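Local coordinates for protein branched-chain alpha-ketoacid decarboxylase (Lactococcus lactis, PDB 2VBF) that probably decarboxylates branched-chain and aromatic alpha-keto acids to aldehydes, using thiamine diphosphate and one magnesium ion per subunit, at residues Y30-L35 with I169-L173; I119-S125 with Y184-D190; D308-A313 with M561-F565. All coordinates share one frame; numbering follows the deposited sequence.

How the interactions relate
Interactions 1 and 2 belong to one alpha/beta domain, their centres about 14 Å apart: 30-35 with 169-173 is a pair of helices lying on the sheet in which strands 116-122 and 183-188 are neighbours. They touch directly, Val172 CG2 meeting Ile185 CG1 at 3.7 Å and Leu31 CD2 meeting Ile119 CD1 at 3.9 Å, and helix 165-179 is followed in the chain by strand 183-188. Interaction 3 lies on the opposite side of the chain's centre, its centre about 41 and 42 Å from theirs. It joins the central region to the C-terminal helix. The side chain of Phe565 is about 8 Å from a bound thiamine diphosphate. The side chain of Val120 is about 11 Å from a bound thiamine diphosphate.

Interaction 1 of 3, residues Y30-L35 with I169-L173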
# COMPACT_ATOMS: atom_id res chain seq x y z
N TYR A 30 -13.56 21.70 -15.16
CA TYR A 30 -14.90 21.20 -14.83
C TYR A 30 -14.88 20.32 -13.58
O TYR A 30 -15.66 20.53 -12.63
CB TYR A 30 -15.47 20.43 -16.02
CG TYR A 30 -16.96 20.14 -15.91
CD1 TYR A 30 -17.89 20.96 -16.55
CD2 TYR A 30 -17.44 19.05 -15.20
CE1 TYR A 30 -19.24 20.71 -16.46
CE2 TYR A 30 -18.79 18.79 -15.11
CZ TYR A 30 -19.69 19.62 -15.74
OH TYR A 30 -21.05 19.39 -15.67
N LEU A 31 -13.96 19.36 -13.58
CA LEU A 31 -13.77 18.46 -12.45
C LEU A 31 -13.43 19.22 -11.17
O LEU A 31 -14.06 19.00 -10.14
CB LEU A 31 -12.69 17.43 -12.77
CG LEU A 31 -12.35 16.37 -11.71
CD1 LEU A 31 -13.61 15.72 -11.16
CD2 LEU A 31 -11.41 15.32 -12.33
N LEU A 32 -12.49 20.16 -11.26
CA LEU A 32 -12.07 20.91 -10.10
C LEU A 32 -13.21 21.83 -9.60
O LEU A 32 -13.38 22.00 -8.39
CB LEU A 32 -10.77 21.68 -10.39
CG LEU A 32 -9.52 20.79 -10.61
CD1 LEU A 32 -8.34 21.60 -11.09
CD2 LEU A 32 -9.17 20.05 -9.32
N ASP A 33 -14.00 22.38 -10.52
CA ASP A 33 -15.16 23.17 -10.13
C ASP A 33 -16.16 22.32 -9.34
O ASP A 33 -16.65 22.76 -8.29
CB ASP A 33 -15.85 23.79 -11.35
CG ASP A 33 -15.22 25.11 -11.80
OD1 ASP A 33 -14.34 25.65 -11.10
OD2 ASP A 33 -15.63 25.63 -12.85
N ARG A 34 -16.43 21.11 -9.82
CA ARG A 34 -17.35 20.20 -9.13
C ARG A 34 -16.82 19.79 -7.76
O ARG A 34 -17.58 19.73 -6.81
CB ARG A 34 -17.64 18.96 -9.97
CG ARG A 34 -18.49 19.20 -11.22
CD ARG A 34 -19.79 19.96 -10.90
NE ARG A 34 -20.84 19.70 -11.90
CZ ARG A 34 -22.04 20.27 -11.88
NH1 ARG A 34 -22.37 21.16 -10.96
NH2 ARG A 34 -22.94 19.98 -12.81
N LEU A 35 -15.52 19.51 -7.67
CA LEU A 35 -14.91 19.21 -6.37
C LEU A 35 -15.05 20.38 -5.40
O LEU A 35 -15.37 20.19 -4.23
CB LEU A 35 -13.44 18.79 -6.52
CG LEU A 35 -13.18 17.53 -7.34
CD1 LEU A 35 -11.68 17.26 -7.37
CD2 LEU A 35 -13.96 16.30 -6.82
N ILE A 169 -18.47 12.76 -15.07
CA ILE A 169 -18.08 13.39 -13.81
C ILE A 169 -19.31 13.64 -12.94
O ILE A 169 -19.33 13.31 -11.75
CB ILE A 169 -17.33 14.71 -14.05
CG1 ILE A 169 -15.93 14.41 -14.59
CG2 ILE A 169 -17.28 15.57 -12.79
CD1 ILE A 169 -15.20 15.62 -15.16
N ASP A 170 -20.35 14.21 -13.54
CA ASP A 170 -21.56 14.52 -12.82
C ASP A 170 -22.26 13.25 -12.32
O ASP A 170 -22.75 13.23 -11.20
CB ASP A 170 -22.47 15.37 -13.69
CG ASP A 170 -21.97 16.80 -13.83
OD1 ASP A 170 -20.92 17.13 -13.24
OD2 ASP A 170 -22.62 17.60 -14.52
N ARG A 171 -22.23 12.20 -13.14
CA ARG A 171 -22.85 10.93 -12.78
C ARG A 171 -22.17 10.36 -11.54
O ARG A 171 -22.84 10.00 -10.58
CB ARG A 171 -22.74 9.92 -13.91
CG ARG A 171 -23.35 8.55 -13.55
CD ARG A 171 -23.26 7.55 -14.68
NE ARG A 171 -21.89 7.14 -15.01
CZ ARG A 171 -21.18 6.26 -14.32
NH1 ARG A 171 -21.66 5.71 -13.21
NH2 ARG A 171 -19.97 5.93 -14.74
N VAL A 172 -20.85 10.29 -11.56
CA VAL A 172 -20.15 9.63 -10.45
C VAL A 172 -20.20 10.49 -9.18
O VAL A 172 -20.39 9.95 -8.09
CB VAL A 172 -18.70 9.21 -10.83
CG1 VAL A 172 -18.69 8.37 -12.12
CG2 VAL A 172 -17.78 10.42 -10.96
N LEU A 173 -20.07 11.81 -9.30
CA LEU A 173 -20.14 12.68 -8.13
C LEU A 173 -21.55 12.78 -7.57
O LEU A 173 -21.74 12.97 -6.37
CB LEU A 173 -19.56 14.07 -8.43
CG LEU A 173 -18.08 14.10 -8.83
CD1 LEU A 173 -17.62 15.51 -9.11
CD2 LEU A 173 -17.20 13.47 -7.76
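The carboxylate of Asp170 meets two flat groups at their edges: the Tyr30 ring, whose plane is turned 33° from it, and the Arg34 guanidinium, turned 63°. Tyr30 OH donates to Asp170 OD2 at 2.6 Å on the syn side, while Arg34 NH2 reaches the same oxygen at 2.9 Å from the opposite face of the carboxylate. Arg34 NE bonds Asp170 OD1 at 2.9 Å, completing a two-nitrogen, side-on salt bridge in which both nitrogens come from above the carboxylate plane. Three donors thus hold the carboxylate and limit its rotation. Arg34 NH1 pairs in turn with Glu37 and the carbonyl of Leu201. The axes of 30-35 and 169-173, on helices 27-37 and 165-179, run in roughly the same direction, 11.0 Å apart and 27° from parallel, on one face of the parallel sheet of the N-terminal domain. Beneath the polar cluster the contact is aliphatic. Ile169 CD1 lies against Leu31 CB at 3.9 Å and obliquely by the Tyr30 ring, while its CG2 branch, directed away from the backbone N, meets Leu31 CD1 at 4.0 Å. Leu173 CD1 presses on Arg34 CB at 3.6 Å, and Leu31 and Leu35 continue down to Ile119.

Interaction 2 of 3, residues I119-S125 with Y184-D190; sequences IVGSPTS and YINLPVD
Val120 is bonded to both Ile185 and Leu187 across neighbouring parallel strands, 116-122 and 183-188, of the six-stranded sheet in the N-terminal thiamine diphosphate domain. Val120 N donates to Ile185 O and Val120 O accepts from Leu187 N, both at 2.8 Å; Ser122 N to Leu187 O and Val189 N to Ser122 O carry the pairing to the C-terminal ends of the strands. Ile119, Ile185 and Leu187 turn to the sheet face covered by helices 27-37 and 52-60, whereas Val120, Ser122, Asn186 and Pro188 occupy the other. There Val120 CG2 packs obliquely on Tyr184 CE1 at 3.7 Å, and the tyrosine hydroxyl goes on to Glu99.

Ser122 packs against Asn186 and Pro188 from CB to OG. Its CB sits 3.3 Å from Asn186 ND2, and its OG, placed between the backbone N and carbonyl carbon (chi1 62°), takes a short, bent hydrogen bond from that amide nitrogen at 2.6 Å, tilted out of the amide plane. The same oxygen also lies against the proline, closest to Pro188 CA at 3.2 Å, and has a weak bond from Gln128.

Past the strands, Thr124 is the N-cap of helix 125-130, its OG1 accepting from Val127 N. One residue on, Ser125 N donates to Asp190 OD2 at 2.9 Å, almost straight at 170° and from above the carboxylate plane.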
# COMPACT_ATOMS: atom_id res chain seq x y z
N ILE A 119 -9.09 10.15 -8.15
CA ILE A 119 -8.85 10.50 -9.54
C ILE A 119 -7.56 9.82 -9.94
O ILE A 119 -6.54 9.99 -9.26
CB ILE A 119 -8.69 12.03 -9.73
CG1 ILE A 119 -9.93 12.78 -9.23
CG2 ILE A 119 -8.36 12.36 -11.20
CD1 ILE A 119 -9.71 14.27 -9.02
N VAL A 120 -7.59 9.03 -11.01
CA VAL A 120 -6.43 8.29 -11.47
C VAL A 120 -6.02 8.83 -12.84
O VAL A 120 -6.79 8.75 -13.80
CB VAL A 120 -6.75 6.79 -11.60
CG1 VAL A 120 -5.47 6.02 -11.97
CG2 VAL A 120 -7.36 6.27 -10.31
N GLY A 121 -4.84 9.44 -12.91
CA GLY A 121 -4.28 9.89 -14.17
C GLY A 121 -3.81 8.71 -15.00
O GLY A 121 -3.09 7.85 -14.50
N SER A 122 -4.22 8.65 -16.26
CA SER A 122 -3.92 7.52 -17.13
C SER A 122 -3.26 7.97 -18.44
O SER A 122 -3.25 9.17 -18.77
CB SER A 122 -5.20 6.69 -17.41
OG SER A 122 -6.17 7.46 -18.08
N PRO A 123 -2.67 7.03 -19.17
CA PRO A 123 -2.02 7.39 -20.45
C PRO A 123 -2.98 8.05 -21.45
O PRO A 123 -4.20 7.93 -21.33
CB PRO A 123 -1.52 6.06 -20.98
CG PRO A 123 -1.44 5.15 -19.81
CD PRO A 123 -2.52 5.59 -18.87
N THR A 124 -2.44 8.74 -22.45
CA THR A 124 -3.30 9.40 -23.43
C THR A 124 -4.25 8.40 -24.10
O THR A 124 -3.93 7.21 -24.24
CB THR A 124 -2.50 10.11 -24.56
OG1 THR A 124 -1.75 9.14 -25.30
CG2 THR A 124 -1.56 11.16 -24.00
N SER A 125 -5.42 8.89 -24.49
CA SER A 125 -6.38 8.09 -25.25
C SER A 125 -5.73 7.34 -26.40
O SER A 125 -6.04 6.17 -26.63
CB SER A 125 -7.51 9.00 -25.78
OG SER A 125 -8.19 9.64 -24.71
N TYR A 184 -14.67 6.78 -8.30
CA TYR A 184 -13.41 6.59 -9.02
C TYR A 184 -13.51 7.20 -10.42
O TYR A 184 -14.45 6.91 -11.16
CB TYR A 184 -13.14 5.10 -9.07
CG TYR A 184 -11.97 4.58 -9.89
CD1 TYR A 184 -10.84 4.06 -9.26
CD2 TYR A 184 -12.03 4.50 -11.28
CE1 TYR A 184 -9.79 3.51 -10.00
CE2 TYR A 184 -11.00 3.94 -12.02
CZ TYR A 184 -9.87 3.46 -11.38
OH TYR A 184 -8.84 2.90 -12.10
N ILE A 185 -12.54 8.04 -10.76
CA ILE A 185 -12.49 8.76 -12.03
C ILE A 185 -11.13 8.53 -12.65
O ILE A 185 -10.12 8.95 -12.09
CB ILE A 185 -12.74 10.28 -11.84
CG1 ILE A 185 -14.13 10.52 -11.23
CG2 ILE A 185 -12.56 11.03 -13.15
CD1 ILE A 185 -14.38 11.97 -10.80
N ASN A 186 -11.10 7.83 -13.78
CA ASN A 186 -9.88 7.62 -14.56
C ASN A 186 -9.84 8.74 -15.59
O ASN A 186 -10.75 8.87 -16.41
CB ASN A 186 -9.85 6.20 -15.15
CG ASN A 186 -8.71 5.96 -16.12
OD1 ASN A 186 -8.03 4.92 -16.08
ND2 ASN A 186 -8.51 6.89 -17.03
N LEU A 187 -8.78 9.55 -15.53
CA LEU A 187 -8.63 10.76 -16.34
C LEU A 187 -7.40 10.68 -17.26
O LEU A 187 -6.27 10.92 -16.81
CB LEU A 187 -8.48 11.95 -15.40
CG LEU A 187 -8.29 13.36 -15.99
CD1 LEU A 187 -9.54 13.77 -16.73
CD2 LEU A 187 -8.00 14.35 -14.89
N PRO A 188 -7.60 10.32 -18.53
CA PRO A 188 -6.46 10.33 -19.46
C PRO A 188 -5.84 11.73 -19.60
O PRO A 188 -6.56 12.72 -19.51
CB PRO A 188 -7.08 9.85 -20.77
CG PRO A 188 -8.30 9.03 -20.32
CD PRO A 188 -8.84 9.84 -19.18
N VAL A 189 -4.53 11.80 -19.81
CA VAL A 189 -3.85 13.10 -19.96
C VAL A 189 -4.52 14.07 -20.95
O VAL A 189 -4.84 15.21 -20.59
CB VAL A 189 -2.40 12.92 -20.38
CG1 VAL A 189 -1.74 14.29 -20.58
CG2 VAL A 189 -1.67 12.11 -19.32
N ASP A 190 -4.72 13.63 -22.19
CA ASP A 190 -5.34 14.47 -23.22
C ASP A 190 -6.78 14.89 -22.87
O ASP A 190 -7.27 15.91 -23.34
CB ASP A 190 -5.31 13.77 -24.60
CG ASP A 190 -6.05 12.46 -24.61
OD1 ASP A 190 -6.88 12.24 -25.53
OD2 ASP A 190 -5.80 11.63 -23.70

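Interaction 3 of 3, residues D308-A313 with M561-F565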
# COMPACT_ATOMS: atom_id res chain seq x y z
N ASP A 308 -18.34 -7.24 14.61
CA ASP A 308 -17.73 -7.95 15.76
C ASP A 308 -17.13 -7.00 16.81
O ASP A 308 -17.43 -7.11 18.00
CB ASP A 308 -16.73 -9.06 15.34
CG ASP A 308 -15.53 -8.57 14.53
OD1 ASP A 308 -15.52 -7.42 14.03
OD2 ASP A 308 -14.57 -9.38 14.38
N SER A 309 -16.33 -6.03 16.37
CA SER A 309 -15.59 -5.15 17.29
C SER A 309 -16.47 -4.10 17.99
O SER A 309 -16.05 -3.51 18.99
CB SER A 309 -14.45 -4.44 16.56
OG SER A 309 -13.59 -5.37 15.93
N SER A 310 -17.67 -3.87 17.46
CA SER A 310 -18.61 -2.86 17.96
C SER A 310 -19.81 -3.47 18.69
O SER A 310 -20.73 -2.74 19.10
CB SER A 310 -19.10 -1.98 16.80
OG SER A 310 -19.73 -2.73 15.79
N THR A 311 -19.82 -4.79 18.86
CA THR A 311 -20.90 -5.48 19.58
C THR A 311 -20.40 -6.48 20.64
O THR A 311 -21.14 -7.38 21.05
CB THR A 311 -21.87 -6.21 18.60
OG1 THR A 311 -21.16 -7.23 17.88
CG2 THR A 311 -22.50 -5.22 17.64
N GLY A 312 -19.15 -6.32 21.09
CA GLY A 312 -18.54 -7.26 22.03
C GLY A 312 -18.57 -8.68 21.48
O GLY A 312 -18.94 -9.62 22.20
N ALA A 313 -18.21 -8.81 20.20
CA ALA A 313 -18.25 -10.08 19.45
C ALA A 313 -19.67 -10.66 19.35
O ALA A 313 -19.90 -11.84 19.65
CB ALA A 313 -17.26 -11.11 20.04
N MET A 561 -11.96 -8.33 25.12
CA MET A 561 -12.19 -8.49 23.68
C MET A 561 -11.15 -9.38 22.99
O MET A 561 -11.46 -10.06 21.99
CB MET A 561 -12.22 -7.11 23.03
CG MET A 561 -12.82 -7.11 21.67
SD MET A 561 -14.58 -7.51 21.66
CE MET A 561 -14.73 -8.10 19.97
N GLY A 562 -9.92 -9.36 23.50
CA GLY A 562 -8.85 -10.20 22.98
C GLY A 562 -9.24 -11.67 23.00
O GLY A 562 -9.01 -12.40 22.03
N LYS A 563 -9.86 -12.09 24.11
CA LYS A 563 -10.26 -13.47 24.28
C LYS A 563 -11.46 -13.82 23.39
O LYS A 563 -11.60 -14.96 22.94
CB LYS A 563 -10.55 -13.75 25.76
CG LYS A 563 -9.33 -13.52 26.68
CD LYS A 563 -8.20 -14.50 26.36
CE LYS A 563 -6.91 -14.22 27.14
NZ LYS A 563 -5.90 -13.44 26.36
N LEU A 564 -12.31 -12.83 23.11
CA LEU A 564 -13.46 -13.04 22.24
C LEU A 564 -13.04 -13.13 20.78
O LEU A 564 -13.61 -13.93 20.03
CB LEU A 564 -14.50 -11.94 22.45
CG LEU A 564 -15.08 -11.87 23.87
CD1 LEU A 564 -16.07 -10.71 24.01
CD2 LEU A 564 -15.73 -13.20 24.23
N PHE A 565 -12.05 -12.33 20.37
CA PHE A 565 -11.45 -12.49 19.04
C PHE A 565 -10.84 -13.89 18.89
O PHE A 565 -11.01 -14.55 17.87
CB PHE A 565 -10.37 -11.44 18.77
CG PHE A 565 -10.88 -10.05 18.44
CD1 PHE A 565 -11.80 -9.85 17.41
CD2 PHE A 565 -10.37 -8.94 19.10
CE1 PHE A 565 -12.24 -8.56 17.09
CE2 PHE A 565 -10.80 -7.66 18.79
CZ PHE A 565 -11.75 -7.47 17.77
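The 308-313 segment curls back on itself opposite one face of helix 556-568: Ala313 N returns to bond Asp308 O at 2.9 Å, and Gly312 and Ala313 both adopt positive phi. This brings Ala313 CA within 6.3 Å of Leu564 CA, while the helix keeps its regular bond from Phe565 N to Met561 O. No hydrogen bond links the two segments.

Met561 reaches into the turn. Its CG points away from the backbone N (chi1 -163°) and the chain then bends at chi2, carrying SD past Gly312 CA and laying the methyl CE against the Ala313 N to Asp308 O bond that closes the turn, 3.5 Å from Asp308 O. The same methyl sits 3.7 Å above one face of the Phe565 ring, offset toward its rim. Leu564 covers the neighbouring side: its CB meets Ala313 CB at 3.8 Å and its CD1 lies beside Gly312 O, which accepts a hydrogen bond from Thr315 OG1. Around the Phe565 edge, Ser309 OG approaches CZ at 3.3 Å and Asp308 OD2 approaches CE1 at 3.7 Å, both near the ring plane, with the carboxylate turned 77° from the ring.

The contact joins the central region, in the loop between strands 298-302 and 323-326, to the C-terminal helix. The side chain of Phe565 lies about 5 Å from that of Val484, a thiamine diphosphate-binding residue, so the contact sits just behind the cofactor site. It also lies at the dimer interface: His135 of the second subunit bonds Asp308 OD2 and meets the Phe565 ring, while Gln568 donates to the same oxygen. These bonds probably stabilise the carboxylate form and hold OD2 in place, and the C-H edge of Phe565 adds a weak electrostatic match.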